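Long-range contacts in mosquitocidal toxin (Bacillus sphaericus, PDB 2CB4), which probably poisons mosquito larvae by transferring ADP-ribose to target proteins, the chain here being its catalytic ADP-ribosyltransferase domain: residues A[22-27]-A[182-187]; A[137-142]-A[270-275]. The protein carries 1 engineered substitution. All blocks are in the same frame, centred on the assembly; numbering follows the deposited sequence.

Contact 1 (A[22-27]-A[182-187]); sequences TWIQAA and TFPGGI
A26 and A27, at the end of a type I turn running from I24 to A27, pack against the type II turn from F183 to G186, bringing the CA atoms of A27 and G185 to 4.6 Å. Two CA-H...O contacts run between the segments, one donated from each: I187 CA lies 3.3 Å from A26 O, and A27 CA lies 3.4 Å from G186 O. G185, at positive phi (92°) and without a side chain, lets the backbone pass close under the A27 methyl.

The proline ring is the apolar centre. I24 CG2, anti to the carbonyl carbon and beside the backbone N, comes down on it, 3.9 Å from P184 CB, while W23 reaches the same ring with CZ3, 4.0 Å from P184 CG; both side chains cross the proline at about a right angle. I24 CG2 also sits 3.7 Å above the middle of the indole, so one methyl fills the angle between indole and proline. At the other end A26 CB meets F183 CD1 at 4.1 Å, and I187 CD1 lies over one face of that phenyl, toward its rim.

W23 NE1 bonds S36, at the start of helix 36-44, whose L39 touches W23 and I24. R188 bonds the carbonyls of Q25 and A27. Strand 123-131 lies against F183, P184 and I187, so the N-terminal loop packs on the end of strand 180-184, within the mixed sheet and at the far end from the engineered Q180.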
loop_
_atom_site.group_PDB
_atom_site.type_symbol
_atom_site.label_atom_id
_atom_site.label_comp_id
_atom_site.label_asym_id
_atom_site.label_seq_id
_atom_site.Cartn_x
_atom_site.Cartn_y
_atom_site.Cartn_z
ATOM N N THR A 22 2.961 43.609 4.408
ATOM C CA THR A 22 1.669 43.968 3.830
ATOM C C THR A 22 1.414 43.316 2.485
ATOM O O THR A 22 0.286 42.911 2.186
ATOM C CB THR A 22 1.519 45.498 3.673
ATOM O OG1 THR A 22 1.642 46.105 4.958
ATOM C CG2 THR A 22 0.173 45.870 3.116
ATOM N N TRP A 23 2.457 43.232 1.670
ATOM C CA TRP A 23 2.346 42.681 0.322
ATOM C C TRP A 23 1.812 41.242 0.257
ATOM O O TRP A 23 1.170 40.850 -0.745
ATOM C CB TRP A 23 3.663 42.840 -0.451
ATOM C CG TRP A 23 4.818 42.043 0.121
ATOM C CD1 TRP A 23 5.345 42.156 1.364
ATOM C CD2 TRP A 23 5.586 41.024 -0.554
ATOM N NE1 TRP A 23 6.377 41.253 1.523
ATOM C CE2 TRP A 23 6.547 40.557 0.359
ATOM C CE3 TRP A 23 5.540 40.459 -1.841
ATOM C CZ2 TRP A 23 7.452 39.534 0.042
ATOM C CZ3 TRP A 23 6.463 39.463 -2.167
ATOM C CH2 TRP A 23 7.408 39.020 -1.229
ATOM N N ILE A 24 2.066 40.476 1.324
ATOM C CA ILE A 24 1.607 39.089 1.423
ATOM C C ILE A 24 0.612 38.863 2.578
ATOM O O ILE A 24 0.400 37.737 3.002
ATOM C CB ILE A 24 2.768 38.083 1.579
ATOM C CG1 ILE A 24 3.680 38.497 2.731
ATOM C CG2 ILE A 24 3.549 37.961 0.278
ATOM C CD1 ILE A 24 4.872 37.559 2.887
ATOM N N GLN A 25 -0.004 39.925 3.074
ATOM C CA GLN A 25 -0.946 39.769 4.179
ATOM C C GLN A 25 -2.265 39.033 3.856
ATOM O O GLN A 25 -2.961 38.579 4.773
ATOM C CB GLN A 25 -1.246 41.131 4.833
ATOM C CG GLN A 25 -0.418 41.359 6.075
ATOM C CD GLN A 25 -0.570 42.750 6.656
ATOM O OE1 GLN A 25 -1.609 43.398 6.512
ATOM N NE2 GLN A 25 0.474 43.219 7.335
ATOM N N ALA A 26 -2.620 38.946 2.568
ATOM C CA ALA A 26 -3.870 38.279 2.152
ATOM C C ALA A 26 -3.655 36.765 2.048
ATOM O O ALA A 26 -4.606 36.008 1.871
ATOM C CB ALA A 26 -4.359 38.844 0.799
ATOM N N ALA A 27 -2.398 36.340 2.162
ATOM C CA ALA A 27 -2.014 34.947 2.013
ATOM C C ALA A 27 -2.878 33.867 2.618
ATOM O O ALA A 27 -3.226 33.883 3.819
ATOM C CB ALA A 27 -0.548 34.714 2.380
ATOM N N THR A 182 -0.574 40.381 -8.521
ATOM C CA THR A 182 -0.281 39.007 -8.110
ATOM C C THR A 182 -0.151 38.863 -6.599
ATOM O O THR A 182 0.401 39.775 -5.941
ATOM C CB THR A 182 1.039 38.530 -8.766
ATOM O OG1 THR A 182 0.916 38.607 -10.188
ATOM C CG2 THR A 182 1.402 37.118 -8.362
ATOM N N PHE A 183 -0.659 37.725 -6.065
ATOM C CA PHE A 183 -0.634 37.450 -4.636
ATOM C C PHE A 183 0.140 36.204 -4.303
ATOM O O PHE A 183 -0.342 35.099 -4.496
ATOM C CB PHE A 183 -2.053 37.368 -4.071
ATOM C CG PHE A 183 -2.792 38.677 -4.112
ATOM C CD1 PHE A 183 -2.916 39.473 -2.963
ATOM C CD2 PHE A 183 -3.335 39.135 -5.300
ATOM C CE1 PHE A 183 -3.573 40.692 -3.015
ATOM C CE2 PHE A 183 -4.008 40.359 -5.361
ATOM C CZ PHE A 183 -4.115 41.149 -4.219
ATOM N N PRO A 184 1.351 36.383 -3.772
ATOM C CA PRO A 184 2.166 35.229 -3.383
ATOM C C PRO A 184 1.460 34.624 -2.165
ATOM O O PRO A 184 1.163 35.337 -1.193
ATOM C CB PRO A 184 3.531 35.871 -2.987
ATOM C CG PRO A 184 3.532 37.230 -3.604
ATOM C CD PRO A 184 2.075 37.666 -3.562
ATOM N N GLY A 185 1.132 33.334 -2.238
ATOM C CA GLY A 185 0.431 32.667 -1.142
ATOM C C GLY A 185 -1.103 32.692 -1.285
ATOM O O GLY A 185 -1.815 32.123 -0.458
ATOM N N GLY A 186 -1.615 33.364 -2.313
ATOM C CA GLY A 186 -3.053 33.413 -2.532
ATOM C C GLY A 186 -3.796 34.461 -1.712
ATOM O O GLY A 186 -3.193 35.376 -1.142
ATOM N N ILE A 187 -5.118 34.307 -1.674
ATOM C CA ILE A 187 -6.039 35.222 -1.028
ATOM C C ILE A 187 -7.084 34.475 -0.178
ATOM O O ILE A 187 -7.794 33.612 -0.676
ATOM C CB ILE A 187 -6.790 35.994 -2.151
ATOM C CG1 ILE A 187 -5.783 36.584 -3.148
ATOM C CG2 ILE A 187 -7.787 37.031 -1.596
ATOM C CD1 ILE A 187 -6.395 37.044 -4.465
#

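Contact 2 (A[137-142]-A[270-275]); sequences EITPWT and NLLNNN
N270 meets T139 and I138 through its carbonyl: T139 N donates to N270 O over 3.0 Å, arriving nearly along the C=O axis, and I138 CA makes a CA-H...O contact with the same oxygen at 3.1 Å. Next, L271 faces I138 as a non-hydrogen-bonded antiparallel pair, their CA atoms 4.3 Å apart. Its CB points away from 137-142, yet L271 CD2 touches I138 CG2 at 4.1 Å. L272 closes the single bridge by giving its N to E137 O, 2.9 Å away in a straight bond (179° at the hydrogen).

L272 CG is anti to the backbone N (chi1 -155°), and the side chain runs beside that of E137, both pointing the same way. L272 CD2 rests on the carboxylate, 3.7 Å from E137 CD, and meets P140 CD at 4.2 Å. An inverse gamma turn centred on L272 then bends the chain away.

The tail is thus joined by two backbone hydrogen bonds and apolar contact; the ionic pairing of E137 OE2 is a salt bridge with R77, with R153 adding a long, weak ion pair. A leucine methyl packed on the carboxylate would keep water from that side and probably strengthen its attraction to R77.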
loop_
_atom_site.group_PDB
_atom_site.type_symbol
_atom_site.label_atom_id
_atom_site.label_comp_id
_atom_site.label_asym_id
_atom_site.label_seq_id
_atom_site.Cartn_x
_atom_site.Cartn_y
_atom_site.Cartn_z
ATOM N N GLU A 137 -17.869 51.702 -14.674
ATOM C CA GLU A 137 -17.187 50.454 -15.032
ATOM C C GLU A 137 -17.285 50.080 -16.503
ATOM O O GLU A 137 -18.371 50.116 -17.111
ATOM C CB GLU A 137 -17.662 49.271 -14.173
ATOM C CG GLU A 137 -16.679 48.120 -14.177
ATOM C CD GLU A 137 -17.081 46.939 -13.313
ATOM O OE1 GLU A 137 -18.214 46.902 -12.804
ATOM O OE2 GLU A 137 -16.254 46.024 -13.169
ATOM N N ILE A 138 -16.142 49.691 -17.060
ATOM C CA ILE A 138 -16.071 49.234 -18.448
ATOM C C ILE A 138 -15.498 47.797 -18.454
ATOM O O ILE A 138 -15.051 47.292 -17.427
ATOM C CB ILE A 138 -15.246 50.200 -19.358
ATOM C CG1 ILE A 138 -13.830 50.379 -18.813
ATOM C CG2 ILE A 138 -15.966 51.554 -19.481
ATOM C CD1 ILE A 138 -12.927 51.173 -19.745
ATOM N N THR A 139 -15.556 47.128 -19.604
ATOM C CA THR A 139 -15.098 45.753 -19.729
ATOM C C THR A 139 -13.681 45.507 -19.199
ATOM O O THR A 139 -12.733 46.166 -19.623
ATOM C CB THR A 139 -15.231 45.281 -21.181
ATOM O OG1 THR A 139 -16.509 45.688 -21.673
ATOM C CG2 THR A 139 -15.119 43.750 -21.281
ATOM N N PRO A 140 -13.520 44.537 -18.285
ATOM C CA PRO A 140 -12.186 44.243 -17.776
ATOM C C PRO A 140 -11.510 43.258 -18.730
ATOM O O PRO A 140 -12.106 42.821 -19.721
ATOM C CB PRO A 140 -12.480 43.545 -16.431
ATOM C CG PRO A 140 -13.776 42.843 -16.655
ATOM C CD PRO A 140 -14.557 43.697 -17.639
ATOM N N TRP A 141 -10.268 42.910 -18.427
ATOM C CA TRP A 141 -9.563 41.872 -19.157
ATOM C C TRP A 141 -10.502 40.644 -18.912
ATOM O O TRP A 141 -10.938 40.387 -17.773
ATOM C CB TRP A 141 -8.187 41.635 -18.515
ATOM C CG TRP A 141 -7.398 40.528 -19.167
ATOM C CD1 TRP A 141 -6.429 40.666 -20.124
ATOM C CD2 TRP A 141 -7.513 39.104 -18.906
ATOM N NE1 TRP A 141 -5.934 39.421 -20.474
ATOM C CE2 TRP A 141 -6.564 38.453 -19.731
ATOM C CE3 TRP A 141 -8.278 38.324 -17.996
ATOM C CZ2 TRP A 141 -6.401 37.062 -19.728
ATOM C CZ3 TRP A 141 -8.112 36.942 -17.994
ATOM C CH2 TRP A 141 -7.200 36.322 -18.876
ATOM N N THR A 142 -10.866 39.945 -19.989
ATOM C CA THR A 142 -11.798 38.828 -19.939
ATOM C C THR A 142 -11.192 37.606 -20.640
ATOM O O THR A 142 -10.523 37.750 -21.667
ATOM C CB THR A 142 -13.088 39.254 -20.666
ATOM O OG1 THR A 142 -13.624 40.416 -20.034
ATOM C CG2 THR A 142 -14.148 38.149 -20.690
ATOM N N ASN A 270 -16.423 49.189 -23.634
ATOM C CA ASN A 270 -17.832 49.454 -23.463
ATOM C C ASN A 270 -18.226 49.432 -22.006
ATOM O O ASN A 270 -17.544 48.827 -21.160
ATOM C CB ASN A 270 -18.656 48.436 -24.242
ATOM C CG ASN A 270 -18.347 48.464 -25.718
ATOM O OD1 ASN A 270 -17.737 49.417 -26.223
ATOM N ND2 ASN A 270 -18.719 47.408 -26.413
ATOM N N LEU A 271 -19.332 50.100 -21.708
ATOM C CA LEU A 271 -19.823 50.138 -20.357
ATOM C C LEU A 271 -20.328 48.751 -19.978
ATOM O O LEU A 271 -21.013 48.066 -20.761
ATOM C CB LEU A 271 -20.939 51.171 -20.211
ATOM C CG LEU A 271 -20.577 52.662 -20.334
ATOM C CD1 LEU A 271 -21.897 53.442 -20.422
ATOM C CD2 LEU A 271 -19.738 53.157 -19.149
ATOM N N LEU A 272 -19.985 48.351 -18.767
ATOM C CA LEU A 272 -20.389 47.073 -18.253
ATOM C C LEU A 272 -21.708 47.304 -17.566
ATOM O O LEU A 272 -21.820 47.156 -16.362
ATOM C CB LEU A 272 -19.341 46.580 -17.258
ATOM C CG LEU A 272 -19.282 45.076 -17.097
ATOM C CD1 LEU A 272 -18.969 44.382 -18.432
ATOM C CD2 LEU A 272 -18.273 44.771 -16.028
ATOM N N ASN A 273 -22.709 47.693 -18.343
ATOM C CA ASN A 273 -24.017 48.007 -17.789
ATOM C C ASN A 273 -25.170 47.121 -18.276
ATOM O O ASN A 273 -26.349 47.463 -18.082
ATOM C CB ASN A 273 -24.348 49.496 -18.027
ATOM C CG ASN A 273 -24.495 49.858 -19.518
ATOM O OD1 ASN A 273 -24.530 48.989 -20.408
ATOM N ND2 ASN A 273 -24.571 51.159 -19.789
ATOM N N ASN A 274 -24.830 46.000 -18.906
ATOM C CA ASN A 274 -25.828 45.051 -19.416
ATOM C C ASN A 274 -25.718 43.707 -18.657
ATOM O O ASN A 274 -24.949 43.580 -17.679
ATOM C CB ASN A 274 -25.619 44.825 -20.921
ATOM C CG ASN A 274 -24.147 44.768 -21.303
ATOM O OD1 ASN A 274 -23.266 44.406 -20.490
ATOM N ND2 ASN A 274 -23.860 45.197 -22.510
ATOM N N ASN A 275 -26.446 42.697 -19.164
ATOM C CA ASN A 275 -26.495 41.353 -18.571
ATOM C C ASN A 275 -25.406 40.382 -19.070
ATOM O O ASN A 275 -25.289 39.238 -18.616
ATOM C CB ASN A 275 -27.916 40.765 -18.731
ATOM C CG ASN A 275 -28.939 41.473 -17.820
ATOM O OD1 ASN A 275 -30.129 41.580 -18.128
ATOM N ND2 ASN A 275 -28.448 42.036 -16.727
#

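The centres of the two contacts are 27 Å apart, on opposite sides of the chain's centre, and their nearest atoms stay about 12 Å from each other. Along the sequence they interleave: 22-27, 137-142, 182-187, then 270-275. Both reach the mixed sheet of the catalytic domain, and strand 123-131 is common ground, pairing with strand 180-184 of contact 1 and with strand 137-138 of contact 2. In each case a segment within the Scabin-like family region receives one from nearer a chain end: the N-terminal loop in contact 1, the C-terminal tail of the fragment in contact 2. Both ends of this catalytic fragment are thus laid onto one ADP-ribosyltransferase sheet, at separate places.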